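Local coordinates for protein soluble epoxide hydrolase (Bacillus megaterium, PDB 4INZ) that is an enzyme of the alpha/beta hydrolase fold, built on a mostly parallel beta-sheet wrapped by helices, at residues Trp121-Tyr125 against Pro140-Thr144; Glu242-Val248 against Glu269-Asn273; Phe137-His141 against Asp256-Met260; Val112-Gly116 against Tyr219-Leu223. The protein carries 1 engineered substitution. All coordinates share one frame. Where two conformers were deposited one is given. Numbering follows the deposited sequence.

Contact 1 of 4, residues Trp121-Tyr125 against Pro140-Thr144; sequences WTFAY and PHPYT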
loop_
_atom_site.group_PDB
_atom_site.type_symbol
_atom_site.label_atom_id
_atom_site.label_comp_id
_atom_site.label_asym_id
_atom_site.label_seq_id
_atom_site.Cartn_x
_atom_site.Cartn_y
_atom_site.Cartn_z
ATOM N N TRP A 121 6.596 -5.133 -0.438
ATOM C CA TRP A 121 7.063 -6.518 -0.420
ATOM C C TRP A 121 8.212 -6.651 -1.409
ATOM O O TRP A 121 9.265 -7.217 -1.094
ATOM C CB TRP A 121 5.950 -7.491 -0.829
ATOM C CG TRP A 121 4.965 -7.909 0.266
ATOM C CD1 TRP A 121 3.644 -7.569 0.349
ATOM C CD2 TRP A 121 5.222 -8.782 1.380
ATOM N NE1 TRP A 121 3.068 -8.152 1.456
ATOM C CE2 TRP A 121 4.016 -8.903 2.105
ATOM C CE3 TRP A 121 6.355 -9.461 1.842
ATOM C CZ2 TRP A 121 3.910 -9.679 3.260
ATOM C CZ3 TRP A 121 6.250 -10.231 2.992
ATOM C CH2 TRP A 121 5.035 -10.338 3.684
ATOM N N THR A 122 8.002 -6.125 -2.612
ATOM C CA THR A 122 9.014 -6.200 -3.660
ATOM C C THR A 122 10.310 -5.520 -3.211
ATOM O O THR A 122 11.406 -6.054 -3.401
ATOM C CB THR A 122 8.503 -5.581 -4.974
ATOM O OG1 THR A 122 7.315 -6.267 -5.390
ATOM C CG2 THR A 122 9.554 -5.691 -6.070
ATOM N N PHE A 123 10.177 -4.349 -2.597
ATOM C CA PHE A 123 11.331 -3.622 -2.088
ATOM C C PHE A 123 12.067 -4.412 -1.003
ATOM O O PHE A 123 13.299 -4.459 -0.990
ATOM C CB PHE A 123 10.915 -2.253 -1.538
ATOM C CG PHE A 123 12.055 -1.477 -0.950
ATOM C CD1 PHE A 123 12.918 -0.762 -1.773
ATOM C CD2 PHE A 123 12.293 -1.494 0.415
ATOM C CE1 PHE A 123 13.985 -0.058 -1.237
ATOM C CE2 PHE A 123 13.351 -0.788 0.957
ATOM C CZ PHE A 123 14.204 -0.071 0.128
ATOM N N ALA A 124 11.315 -5.014 -0.083
ATOM C CA ALA A 124 11.922 -5.792 0.998
ATOM C C ALA A 124 12.685 -7.000 0.458
ATOM O O ALA A 124 13.752 -7.350 0.964
ATOM C CB ALA A 124 10.858 -6.238 2.008
ATOM N N TYR A 125 12.133 -7.638 -0.569
ATOM C CA TYR A 125 12.787 -8.789 -1.182
ATOM C C TYR A 125 14.084 -8.389 -1.885
ATOM O O TYR A 125 15.089 -9.097 -1.810
ATOM C CB TYR A 125 11.846 -9.483 -2.173
ATOM C CG TYR A 125 11.034 -10.618 -1.584
ATOM C CD1 TYR A 125 11.512 -11.929 -1.608
ATOM C CD2 TYR A 125 9.786 -10.385 -1.013
ATOM C CE1 TYR A 125 10.771 -12.973 -1.075
ATOM C CE2 TYR A 125 9.040 -11.421 -0.477
ATOM C CZ TYR A 125 9.536 -12.714 -0.511
ATOM O OH TYR A 125 8.793 -13.746 0.021
ATOM N N PRO A 140 -1.109 -7.624 -1.819
ATOM C CA PRO A 140 -0.569 -8.874 -2.366
ATOM C C PRO A 140 0.859 -9.206 -1.920
ATOM O O PRO A 140 1.772 -8.395 -2.091
ATOM C CB PRO A 140 -0.605 -8.624 -3.873
ATOM C CG PRO A 140 -0.354 -7.129 -3.989
ATOM C CD PRO A 140 -1.045 -6.511 -2.782
ATOM N N HIS A 141 1.042 -10.399 -1.354
ATOM C CA HIS A 141 2.380 -10.958 -1.209
ATOM C C HIS A 141 2.815 -11.414 -2.598
ATOM O O HIS A 141 2.026 -12.009 -3.323
ATOM C CB HIS A 141 2.380 -12.150 -0.243
ATOM C CG HIS A 141 3.713 -12.822 -0.122
ATOM N ND1 HIS A 141 4.063 -13.927 -0.869
ATOM C CD2 HIS A 141 4.789 -12.533 0.648
ATOM C CE1 HIS A 141 5.295 -14.293 -0.560
ATOM N NE2 HIS A 141 5.759 -13.461 0.356
ATOM N N PRO A 142 4.064 -11.120 -2.987
ATOM C CA PRO A 142 4.491 -11.393 -4.366
ATOM C C PRO A 142 4.190 -12.809 -4.857
ATOM O O PRO A 142 3.830 -12.984 -6.022
ATOM C CB PRO A 142 5.998 -11.152 -4.309
ATOM C CG PRO A 142 6.141 -10.085 -3.268
ATOM C CD PRO A 142 5.111 -10.432 -2.215
ATOM N N TYR A 143 4.327 -13.804 -3.990
ATOM C CA TYR A 143 4.198 -15.190 -4.439
ATOM C C TYR A 143 2.810 -15.775 -4.213
ATOM O O TYR A 143 2.236 -16.378 -5.122
ATOM C CB TYR A 143 5.274 -16.081 -3.807
ATOM C CG TYR A 143 6.665 -15.805 -4.332
ATOM C CD1 TYR A 143 7.487 -14.868 -3.717
ATOM C CD2 TYR A 143 7.151 -16.470 -5.457
ATOM C CE1 TYR A 143 8.755 -14.603 -4.197
ATOM C CE2 TYR A 143 8.420 -16.216 -5.943
ATOM C CZ TYR A 143 9.218 -15.282 -5.311
ATOM O OH TYR A 143 10.483 -15.028 -5.791
ATOM N N THR A 144 2.263 -15.608 -3.012
ATOM C CA THR A 144 0.949 -16.172 -2.742
ATOM C C THR A 144 -0.134 -15.527 -3.601
ATOM O O THR A 144 -1.118 -16.176 -3.945
ATOM C CB THR A 144 0.558 -16.121 -1.242
ATOM O OG1 THR A 144 0.416 -14.758 -0.814
ATOM C CG2 THR A 144 1.602 -16.839 -0.383
#
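The indole of Trp121 presents a broad flat wall to the chain at Pro140-Thr144, and His141 fits against it twice. Its CA lies 4.0 Å from the centroid of the Trp121 five-membered ring in a CH-pi contact, while its imidazole turns an edge to the indole face, T-shaped, with the six-membered and imidazole centroids 4.7 Å apart and the planes at 81°. Beside this wall the Pro142 ring is a compact bump in the hollow between one helical turn's two aromatics: Pro142 CD reaches Trp121 CB at 3.4 Å and Pro142 CG reaches Tyr125 CE2 at 4.2 Å. Proline suits the first turn of a helix, where its missing amide proton costs nothing. His141 also works at both nitrogens, ND1 accepting from Thr144 N at 3.3 Å as N-cap and NE2 hydrogen-bonding Tyr125 OH at 3.1 Å. Tyr143 packs obliquely on Tyr125, CE1 to CE1 at 4.1 Å. Together Trp121, Tyr125, His141 and Tyr143 form a buried aromatic cluster joining helix 115-126 to a histidine-capped helix start.

Contact 2 of 4, residues Glu242-Val248 against Glu269-Asn273; sequences EVLNIPV and EYVPN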
loop_
_atom_site.group_PDB
_atom_site.type_symbol
_atom_site.label_atom_id
_atom_site.label_comp_id
_atom_site.label_asym_id
_atom_site.label_seq_id
_atom_site.Cartn_x
_atom_site.Cartn_y
_atom_site.Cartn_z
ATOM N N GLU A 242 12.903 -16.364 -3.320
ATOM C CA GLU A 242 11.561 -16.766 -2.909
ATOM C C GLU A 242 11.342 -16.546 -1.419
ATOM O O GLU A 242 10.206 -16.400 -0.966
ATOM C CB GLU A 242 11.306 -18.238 -3.243
ATOM C CG GLU A 242 11.123 -18.528 -4.727
ATOM C CD GLU A 242 10.497 -19.891 -4.984
ATOM O OE1 GLU A 242 10.561 -20.763 -4.087
ATOM O OE2 GLU A 242 9.931 -20.087 -6.082
ATOM N N VAL A 243 12.431 -16.519 -0.660
ATOM C CA VAL A 243 12.343 -16.413 0.794
ATOM C C VAL A 243 12.820 -15.058 1.315
ATOM O O VAL A 243 13.873 -14.565 0.916
ATOM C CB VAL A 243 13.134 -17.548 1.480
ATOM C CG1 VAL A 243 13.067 -17.417 2.994
ATOM C CG2 VAL A 243 12.594 -18.892 1.040
ATOM N N LEU A 244 12.027 -14.459 2.199
ATOM C CA LEU A 244 12.382 -13.204 2.852
ATOM C C LEU A 244 12.625 -13.483 4.333
ATOM O O LEU A 244 11.725 -13.953 5.031
ATOM C CB LEU A 244 11.251 -12.183 2.690
ATOM C CG LEU A 244 11.413 -10.853 3.429
ATOM C CD1 LEU A 244 12.609 -10.077 2.877
ATOM C CD2 LEU A 244 10.137 -10.024 3.341
ATOM N N ASN A 245 13.830 -13.195 4.819
ATOM C CA ASN A 245 14.212 -13.629 6.163
ATOM C C ASN A 245 14.060 -12.625 7.312
ATOM O O ASN A 245 14.327 -12.963 8.470
ATOM C CB ASN A 245 15.623 -14.219 6.150
ATOM C CG ASN A 245 15.670 -15.568 5.474
ATOM O OD1 ASN A 245 16.440 -15.782 4.538
ATOM N ND2 ASN A 245 14.828 -16.487 5.937
ATOM N N ILE A 246 13.625 -11.408 7.006
ATOM C CA ILE A 246 13.466 -10.391 8.042
ATOM C C ILE A 246 12.180 -10.654 8.820
ATOM O O ILE A 246 11.318 -11.392 8.355
ATOM C CB ILE A 246 13.418 -8.983 7.430
ATOM C CG1 ILE A 246 12.155 -8.827 6.580
ATOM C CG2 ILE A 246 14.680 -8.724 6.600
ATOM C CD1 ILE A 246 11.981 -7.450 5.978
ATOM N N PRO A 247 12.051 -10.064 10.017
ATOM C CA PRO A 247 10.813 -10.238 10.782
ATOM C C PRO A 247 9.661 -9.495 10.116
ATOM O O PRO A 247 9.813 -8.326 9.748
ATOM C CB PRO A 247 11.138 -9.593 12.136
ATOM C CG PRO A 247 12.640 -9.532 12.190
ATOM C CD PRO A 247 13.058 -9.303 10.771
ATOM N N VAL A 248 8.526 -10.169 9.974
ATOM C CA VAL A 248 7.362 -9.600 9.306
ATOM C C VAL A 248 6.102 -9.795 10.142
ATOM O O VAL A 248 5.901 -10.852 10.748
ATOM C CB VAL A 248 7.131 -10.237 7.921
ATOM C CG1 VAL A 248 5.887 -9.651 7.264
ATOM C CG2 VAL A 248 8.347 -10.026 7.028
ATOM N N GLU A 269 6.086 -20.216 4.327
ATOM C CA GLU A 269 7.052 -20.880 3.458
ATOM C C GLU A 269 7.931 -19.839 2.763
ATOM O O GLU A 269 9.105 -20.094 2.473
ATOM C CB GLU A 269 6.348 -21.744 2.407
ATOM C CG GLU A 269 7.318 -22.460 1.461
ATOM C CD GLU A 269 6.714 -22.785 0.096
ATOM O OE1 GLU A 269 7.446 -22.680 -0.917
ATOM O OE2 GLU A 269 5.519 -23.151 0.032
ATOM N N TYR A 270 7.352 -18.671 2.492
ATOM C CA TYR A 270 8.061 -17.595 1.804
ATOM C C TYR A 270 8.663 -16.606 2.779
ATOM O O TYR A 270 9.607 -15.893 2.444
ATOM C CB TYR A 270 7.116 -16.846 0.866
ATOM C CG TYR A 270 6.559 -17.711 -0.229
ATOM C CD1 TYR A 270 7.310 -17.994 -1.365
ATOM C CD2 TYR A 270 5.285 -18.251 -0.130
ATOM C CE1 TYR A 270 6.805 -18.796 -2.369
ATOM C CE2 TYR A 270 4.772 -19.051 -1.130
ATOM C CZ TYR A 270 5.534 -19.320 -2.247
ATOM O OH TYR A 270 5.023 -20.117 -3.244
ATOM N N VAL A 271 8.091 -16.561 3.978
ATOM C CA VAL A 271 8.475 -15.601 5.005
ATOM C C VAL A 271 8.523 -16.309 6.354
ATOM O O VAL A 271 7.565 -16.253 7.117
ATOM C CB VAL A 271 7.443 -14.447 5.095
ATOM C CG1 VAL A 271 7.970 -13.327 5.969
ATOM C CG2 VAL A 271 7.086 -13.931 3.698
ATOM N N PRO A 272 9.640 -16.990 6.649
ATOM C CA PRO A 272 9.729 -17.883 7.815
ATOM C C PRO A 272 9.510 -17.213 9.173
ATOM O O PRO A 272 8.959 -17.842 10.082
ATOM C CB PRO A 272 11.155 -18.439 7.723
ATOM C CG PRO A 272 11.513 -18.315 6.278
ATOM C CD PRO A 272 10.850 -17.052 5.812
ATOM N N ASN A 273 9.952 -15.971 9.323
ATOM C CA ASN A 273 9.787 -15.273 10.587
ATOM C C ASN A 273 8.620 -14.313 10.487
ATOM O O ASN A 273 8.803 -13.096 10.472
ATOM C CB ASN A 273 11.064 -14.517 10.958
ATOM C CG ASN A 273 10.986 -13.883 12.335
ATOM O OD1 ASN A 273 9.923 -13.848 12.961
ATOM N ND2 ASN A 273 12.113 -13.358 12.809
HETATM O O HOH W 1 11.178 -14.016 7.629
HETATM O O HOH W 2 14.804 -12.438 11.018
HETATM O O HOH W 3 6.993 -11.989 13.241
#
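Two irregular loops run side by side here in the same direction, leading into the parallel strands 248-253 and 274-279. At Glu269 the touch is slight, its O lying 4.0 Å from Val243 CG2. Tyr270 gives the first firm bond: its O accepts from Leu244 N at 2.8 Å and also meets Val243 CA in a CA-H...O contact of 3.2 Å, while its ring edge receives Glu242 O, 3.3 Å from its CD1. Val271 is buried, and its CG1 meets Val248 CG2 at 3.5 Å. Pro272, with no amide proton to offer, packs its CD 3.6 Å from Val243 CG1 at the solvent edge. Asn273 O accepts from Val248 N at 3.0 Å, and Asn273 N donates over 2.9 Å to water 1, which in turn donates to Leu244 O and Ile246 O, 2.7 Å each. Backbone bonds thus hold both ends of the pairing with water between them, so the join depends mainly on main chain, valines and a proline adding apolar cover.

Contact 3 of 4, residues Phe137-His141 against Asp256-Met260; sequences FNGPH and DPTFM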
loop_
_atom_site.group_PDB
_atom_site.type_symbol
_atom_site.label_atom_id
_atom_site.label_comp_id
_atom_site.label_asym_id
_atom_site.label_seq_id
_atom_site.Cartn_x
_atom_site.Cartn_y
_atom_site.Cartn_z
ATOM N N PHE A 137 -0.255 -4.763 5.700
ATOM C CA PHE A 137 -1.713 -4.865 5.779
ATOM C C PHE A 137 -2.261 -5.488 4.491
ATOM O O PHE A 137 -1.493 -5.920 3.634
ATOM C CB PHE A 137 -2.337 -3.474 6.023
ATOM C CG PHE A 137 -1.993 -2.890 7.364
ATOM C CD1 PHE A 137 -2.895 -2.972 8.424
ATOM C CD2 PHE A 137 -0.763 -2.268 7.575
ATOM C CE1 PHE A 137 -2.574 -2.440 9.676
ATOM C CE2 PHE A 137 -0.433 -1.744 8.825
ATOM C CZ PHE A 137 -1.338 -1.824 9.875
ATOM N N ASN A 138 -3.585 -5.540 4.355
ATOM C CA ASN A 138 -4.205 -6.137 3.170
ATOM C C ASN A 138 -3.536 -5.699 1.873
ATOM O O ASN A 138 -3.401 -4.509 1.619
ATOM C CB ASN A 138 -5.694 -5.788 3.113
ATOM C CG ASN A 138 -6.474 -6.443 4.214
ATOM O OD1 ASN A 138 -7.387 -7.238 3.963
ATOM N ND2 ASN A 138 -6.103 -6.143 5.450
ATOM N N GLY A 139 -3.137 -6.666 1.055
ATOM C CA GLY A 139 -2.447 -6.391 -0.197
ATOM C C GLY A 139 -1.719 -7.648 -0.629
ATOM O O GLY A 139 -1.698 -8.630 0.103
ATOM N N PRO A 140 -1.109 -7.624 -1.819
ATOM C CA PRO A 140 -0.569 -8.874 -2.366
ATOM C C PRO A 140 0.859 -9.206 -1.920
ATOM O O PRO A 140 1.772 -8.395 -2.091
ATOM C CB PRO A 140 -0.605 -8.624 -3.873
ATOM C CG PRO A 140 -0.354 -7.129 -3.989
ATOM C CD PRO A 140 -1.045 -6.511 -2.782
ATOM N N HIS A 141 1.042 -10.399 -1.354
ATOM C CA HIS A 141 2.380 -10.958 -1.209
ATOM C C HIS A 141 2.815 -11.414 -2.598
ATOM O O HIS A 141 2.026 -12.009 -3.323
ATOM C CB HIS A 141 2.380 -12.150 -0.243
ATOM C CG HIS A 141 3.713 -12.822 -0.122
ATOM N ND1 HIS A 141 4.063 -13.927 -0.869
ATOM C CD2 HIS A 141 4.789 -12.533 0.648
ATOM C CE1 HIS A 141 5.295 -14.293 -0.560
ATOM N NE2 HIS A 141 5.759 -13.461 0.356
ATOM N N ASP A 256 -12.222 -7.970 3.758
ATOM C CA ASP A 256 -11.745 -7.335 2.532
ATOM C C ASP A 256 -12.313 -8.011 1.284
ATOM O O ASP A 256 -12.069 -9.189 1.057
ATOM C CB ASP A 256 -10.225 -7.418 2.495
ATOM C CG ASP A 256 -9.619 -6.594 1.384
ATOM O OD1 ASP A 256 -10.361 -6.018 0.557
ATOM O OD2 ASP A 256 -8.380 -6.538 1.332
ATOM N N PRO A 257 -13.054 -7.261 0.455
ATOM C CA PRO A 257 -13.615 -7.845 -0.771
ATOM C C PRO A 257 -12.607 -7.951 -1.917
ATOM O O PRO A 257 -12.898 -8.599 -2.922
ATOM C CB PRO A 257 -14.713 -6.851 -1.151
ATOM C CG PRO A 257 -14.212 -5.542 -0.630
ATOM C CD PRO A 257 -13.502 -5.871 0.663
ATOM N N THR A 258 -11.436 -7.342 -1.766
ATOM C CA THR A 258 -10.444 -7.289 -2.839
ATOM C C THR A 258 -9.354 -8.351 -2.710
ATOM O O THR A 258 -8.813 -8.827 -3.702
ATOM C CB THR A 258 -9.777 -5.906 -2.886
ATOM O OG1 THR A 258 -10.778 -4.900 -3.086
ATOM C CG2 THR A 258 -8.768 -5.842 -4.014
ATOM N N PHE A 259 -9.015 -8.703 -1.477
ATOM C CA PHE A 259 -8.010 -9.740 -1.236
ATOM C C PHE A 259 -8.576 -10.823 -0.322
ATOM O O PHE A 259 -8.968 -10.552 0.812
ATOM C CB PHE A 259 -6.721 -9.142 -0.653
ATOM C CG PHE A 259 -6.028 -8.189 -1.583
ATOM C CD1 PHE A 259 -5.158 -8.655 -2.557
ATOM C CD2 PHE A 259 -6.259 -6.827 -1.497
ATOM C CE1 PHE A 259 -4.529 -7.775 -3.425
ATOM C CE2 PHE A 259 -5.630 -5.945 -2.361
ATOM C CZ PHE A 259 -4.766 -6.421 -3.332
ATOM N N MET A 260 -8.625 -12.046 -0.839
ATOM C CA MET A 260 -9.222 -13.175 -0.134
ATOM C C MET A 260 -8.309 -13.678 0.971
ATOM O O MET A 260 -7.099 -13.490 0.912
ATOM C CB MET A 260 -9.538 -14.303 -1.121
ATOM C CG MET A 260 -10.543 -13.923 -2.202
ATOM S SD MET A 260 -12.180 -13.501 -1.548
ATOM C CE MET A 260 -12.084 -11.712 -1.439
#
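Phe137 is beyond reach of Asp256-Met260, so the meeting starts one residue later. Asn138 directs its CA-to-CB bond at the other loop, which brings the amide end of its small polar side chain beside the buried Asp256 carboxylate. That carboxylate is fixed from within its own loop, because OD1 accepts from Thr258 N at 2.9 Å in an Asx turn. Gly139 follows with a backbone twist (phi/psi 160/175) that few other residues could adopt, and a CB here would stand only 3.0 Å from Pro140 CD. Its CA lies over the Phe259 ring face, 3.8 Å from the centroid and 9° off the normal, a CH-pi contact. Pro140 extends the apolar patch, its CD 3.8 Å from Phe259 CE1, and its ring lies near a bound di(hydroxyethyl)ether. His141 is already out of reach, capping the next helix. In the fold, Asp256 OD2 also bonds His284 ND1, consistent with the acid-histidine pair of alpha/beta hydrolases. The two loops follow the neighbouring parallel strands 131-137 and 248-253, with Phe259 against Trp252 of the latter and Met260 against helix 153-158.

Contact 4 of 4, residues Val112-Gly116 against Tyr219-Leu223; sequences VHDWG and YYRNL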
loop_
_atom_site.group_PDB
_atom_site.type_symbol
_atom_site.label_atom_id
_atom_site.label_comp_id
_atom_site.label_asym_id
_atom_site.label_seq_id
_atom_site.Cartn_x
_atom_site.Cartn_y
_atom_site.Cartn_z
ATOM N N VAL A 112 3.065 -1.112 5.195
ATOM C CA VAL A 112 2.564 -1.065 3.818
ATOM C C VAL A 112 1.145 -1.594 3.662
ATOM O O VAL A 112 0.697 -2.421 4.451
ATOM C CB VAL A 112 3.503 -1.847 2.867
ATOM C CG1 VAL A 112 4.925 -1.284 2.941
ATOM C CG2 VAL A 112 3.504 -3.331 3.212
ATOM N N HIS A 113 0.456 -1.126 2.620
ATOM C CA HIS A 113 -0.953 -1.454 2.391
ATOM C C HIS A 113 -1.263 -1.373 0.891
ATOM O O HIS A 113 -0.827 -0.438 0.219
ATOM C CB HIS A 113 -1.821 -0.454 3.170
ATOM C CG HIS A 113 -3.292 -0.569 2.927
ATOM N ND1 HIS A 113 -4.009 -1.729 3.160
ATOM C CD2 HIS A 113 -4.197 0.358 2.531
ATOM C CE1 HIS A 113 -5.285 -1.515 2.890
ATOM N NE2 HIS A 113 -5.424 -0.258 2.502
ATOM N N ASP A 114 -1.981 -2.368 0.372
ATOM C CA ASP A 114 -2.537 -2.325 -0.989
ATOM C C ASP A 114 -1.411 -2.156 -2.028
ATOM O O ASP A 114 -0.459 -2.940 -2.017
ATOM C CB ASP A 114 -3.618 -1.230 -1.080
ATOM C CG ASP A 114 -4.438 -1.299 -2.361
ATOM O OD1 ASP A 114 -5.419 -2.083 -2.412
ATOM O OD2 ASP A 114 -4.115 -0.558 -3.310
ATOM N N TRP A 115 -1.486 -1.152 -2.906
ATOM C CA TRP A 115 -0.382 -0.922 -3.846
ATOM C C TRP A 115 0.931 -0.704 -3.097
ATOM O O TRP A 115 1.996 -1.119 -3.556
ATOM C CB TRP A 115 -0.656 0.261 -4.798
ATOM C CG TRP A 115 -0.951 -0.182 -6.204
ATOM C CD1 TRP A 115 -2.165 -0.171 -6.833
ATOM C CD2 TRP A 115 -0.019 -0.731 -7.143
ATOM N NE1 TRP A 115 -2.043 -0.673 -8.109
ATOM C CE2 TRP A 115 -0.738 -1.027 -8.323
ATOM C CE3 TRP A 115 1.354 -0.998 -7.103
ATOM C CZ2 TRP A 115 -0.128 -1.582 -9.450
ATOM C CZ3 TRP A 115 1.959 -1.545 -8.229
ATOM C CH2 TRP A 115 1.217 -1.832 -9.382
ATOM N N GLY A 116 0.852 -0.045 -1.945
ATOM C CA GLY A 116 2.021 0.159 -1.107
ATOM C C GLY A 116 2.645 -1.154 -0.670
ATOM O O GLY A 116 3.860 -1.243 -0.498
ATOM N N TYR A 219 -0.604 2.804 -12.581
ATOM C CA TYR A 219 -0.016 1.697 -11.832
ATOM C C TYR A 219 -0.580 0.370 -12.319
ATOM O O TYR A 219 0.169 -0.577 -12.580
ATOM C CB TYR A 219 -0.352 1.826 -10.350
ATOM C CG TYR A 219 0.429 2.850 -9.566
ATOM C CD1 TYR A 219 0.234 4.211 -9.762
ATOM C CD2 TYR A 219 1.331 2.448 -8.588
ATOM C CE1 TYR A 219 0.931 5.137 -9.018
ATOM C CE2 TYR A 219 2.035 3.367 -7.841
ATOM C CZ TYR A 219 1.834 4.707 -8.059
ATOM O OH TYR A 219 2.537 5.615 -7.310
ATOM N N TYR A 220 -1.905 0.300 -12.413
ATOM C CA TYR A 220 -2.594 -0.939 -12.776
ATOM C C TYR A 220 -2.330 -1.343 -14.221
ATOM O O TYR A 220 -2.366 -2.530 -14.570
ATOM C CB TYR A 220 -4.109 -0.803 -12.567
ATOM C CG TYR A 220 -4.538 -0.710 -11.121
ATOM C CD1 TYR A 220 -4.919 -1.845 -10.417
ATOM C CD2 TYR A 220 -4.571 0.515 -10.461
ATOM C CE1 TYR A 220 -5.314 -1.766 -9.091
ATOM C CE2 TYR A 220 -4.964 0.605 -9.139
ATOM C CZ TYR A 220 -5.335 -0.539 -8.455
ATOM O OH TYR A 220 -5.724 -0.457 -7.135
ATOM N N ARG A 221 -2.073 -0.351 -15.061
ATOM C CA ARG A 221 -1.948 -0.595 -16.495
ATOM C C ARG A 221 -0.589 -1.164 -16.886
ATOM O O ARG A 221 -0.332 -1.423 -18.063
ATOM C CB ARG A 221 -2.291 0.678 -17.277
ATOM C CG ARG A 221 -3.770 0.994 -17.156
ATOM C CD ARG A 221 -4.152 2.401 -17.572
ATOM N NE ARG A 221 -5.601 2.550 -17.482
ATOM C CZ ARG A 221 -6.272 3.653 -17.790
ATOM N NH1 ARG A 221 -5.628 4.735 -18.208
ATOM N NH2 ARG A 221 -7.594 3.671 -17.673
ATOM N N ASN A 222 0.269 -1.359 -15.889
ATOM C CA ASN A 222 1.545 -2.039 -16.078
ATOM C C ASN A 222 1.536 -3.456 -15.523
ATOM O O ASN A 222 2.499 -4.199 -15.705
ATOM C CB ASN A 222 2.682 -1.251 -15.426
ATOM C CG ASN A 222 2.992 0.033 -16.163
ATOM O OD1 ASN A 222 2.938 0.082 -17.390
ATOM N ND2 ASN A 222 3.321 1.080 -15.419
ATOM N N LEU A 223 0.456 -3.829 -14.842
ATOM C CA LEU A 223 0.372 -5.161 -14.242
ATOM C C LEU A 223 0.435 -6.265 -15.293
ATOM O O LEU A 223 -0.181 -6.166 -16.356
ATOM C CB LEU A 223 -0.898 -5.303 -13.404
ATOM C CG LEU A 223 -0.953 -4.446 -12.138
ATOM C CD1 LEU A 223 -2.334 -4.510 -11.504
ATOM C CD2 LEU A 223 0.114 -4.906 -11.155
HETATM O O HOH W 4 -5.871 -2.351 -5.476
#
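Trp115 is the centrepiece, and its side chain leaves the helix start at a chi1 of -108°, between the usual wells, so that the indole projects straight into Tyr219-Leu223. Tyr219 and Tyr220, both m rotamers, meet it differently. Tyr219 turns its ring edge to the indole face, centroids 5.1 Å apart, and its CB lies 3.9 Å from the six-membered centroid as a CH-pi contact. Tyr220 instead offers its own face to the indole edge: Trp115 NE1 is 3.3 Å from Tyr220 CZ, with the planes at 87°. Leu223, also m at chi1, is brought round by a type I turn from Tyr220, and its CD2 reaches Trp115 CH2 at 3.7 Å. Large flat rings suit this place because they can interlock through faces and edges while keeping polar ends for other partners, as Tyr219 OH does with Arg73 O. Tyr220 OH reaches water 4 at 2.5 Å, and that water is also 3.1 Å from Asp114 OD1, whereas Asp114 OD2 accepts from Phe47 N. Asp114 has a strained positive phi (59/-126) between strand 108-112 and helix 115-126, as in the nucleophile elbow of alpha/beta hydrolases. A bound di(hydroxyethyl)ether lies about 3 Å from the Tyr220 side chain, and the aromatic cluster beside it joins the probable nucleophile elbow to helix 213-220, probably part of the lid domain.

Overall arrangement
Contacts 1, 3 and 4 are buried, whereas contact 2 lies farthest from the chain centre and is partly exposed. Accordingly, contact 2 relies on backbone bonds and waters, contacts 1 and 4 on interlocking aromatic rings, and contact 3 on a glycine-phenylalanine touch beside a carboxylate. Helix 115-126 serves contact 4 at its start and contact 1 further along; Pro140 and His141 belong to both contact 1 and contact 3. Contacts 3 and 4 also meet directly, Phe137 N lying 2.8 Å from Val112 O and Asn138 O 2.9 Å from Asp114 N. Contact 1 reaches contact 2 through Tyr125 OH, 3.2 Å from Glu242 O, while contacts 2 and 4 do not touch.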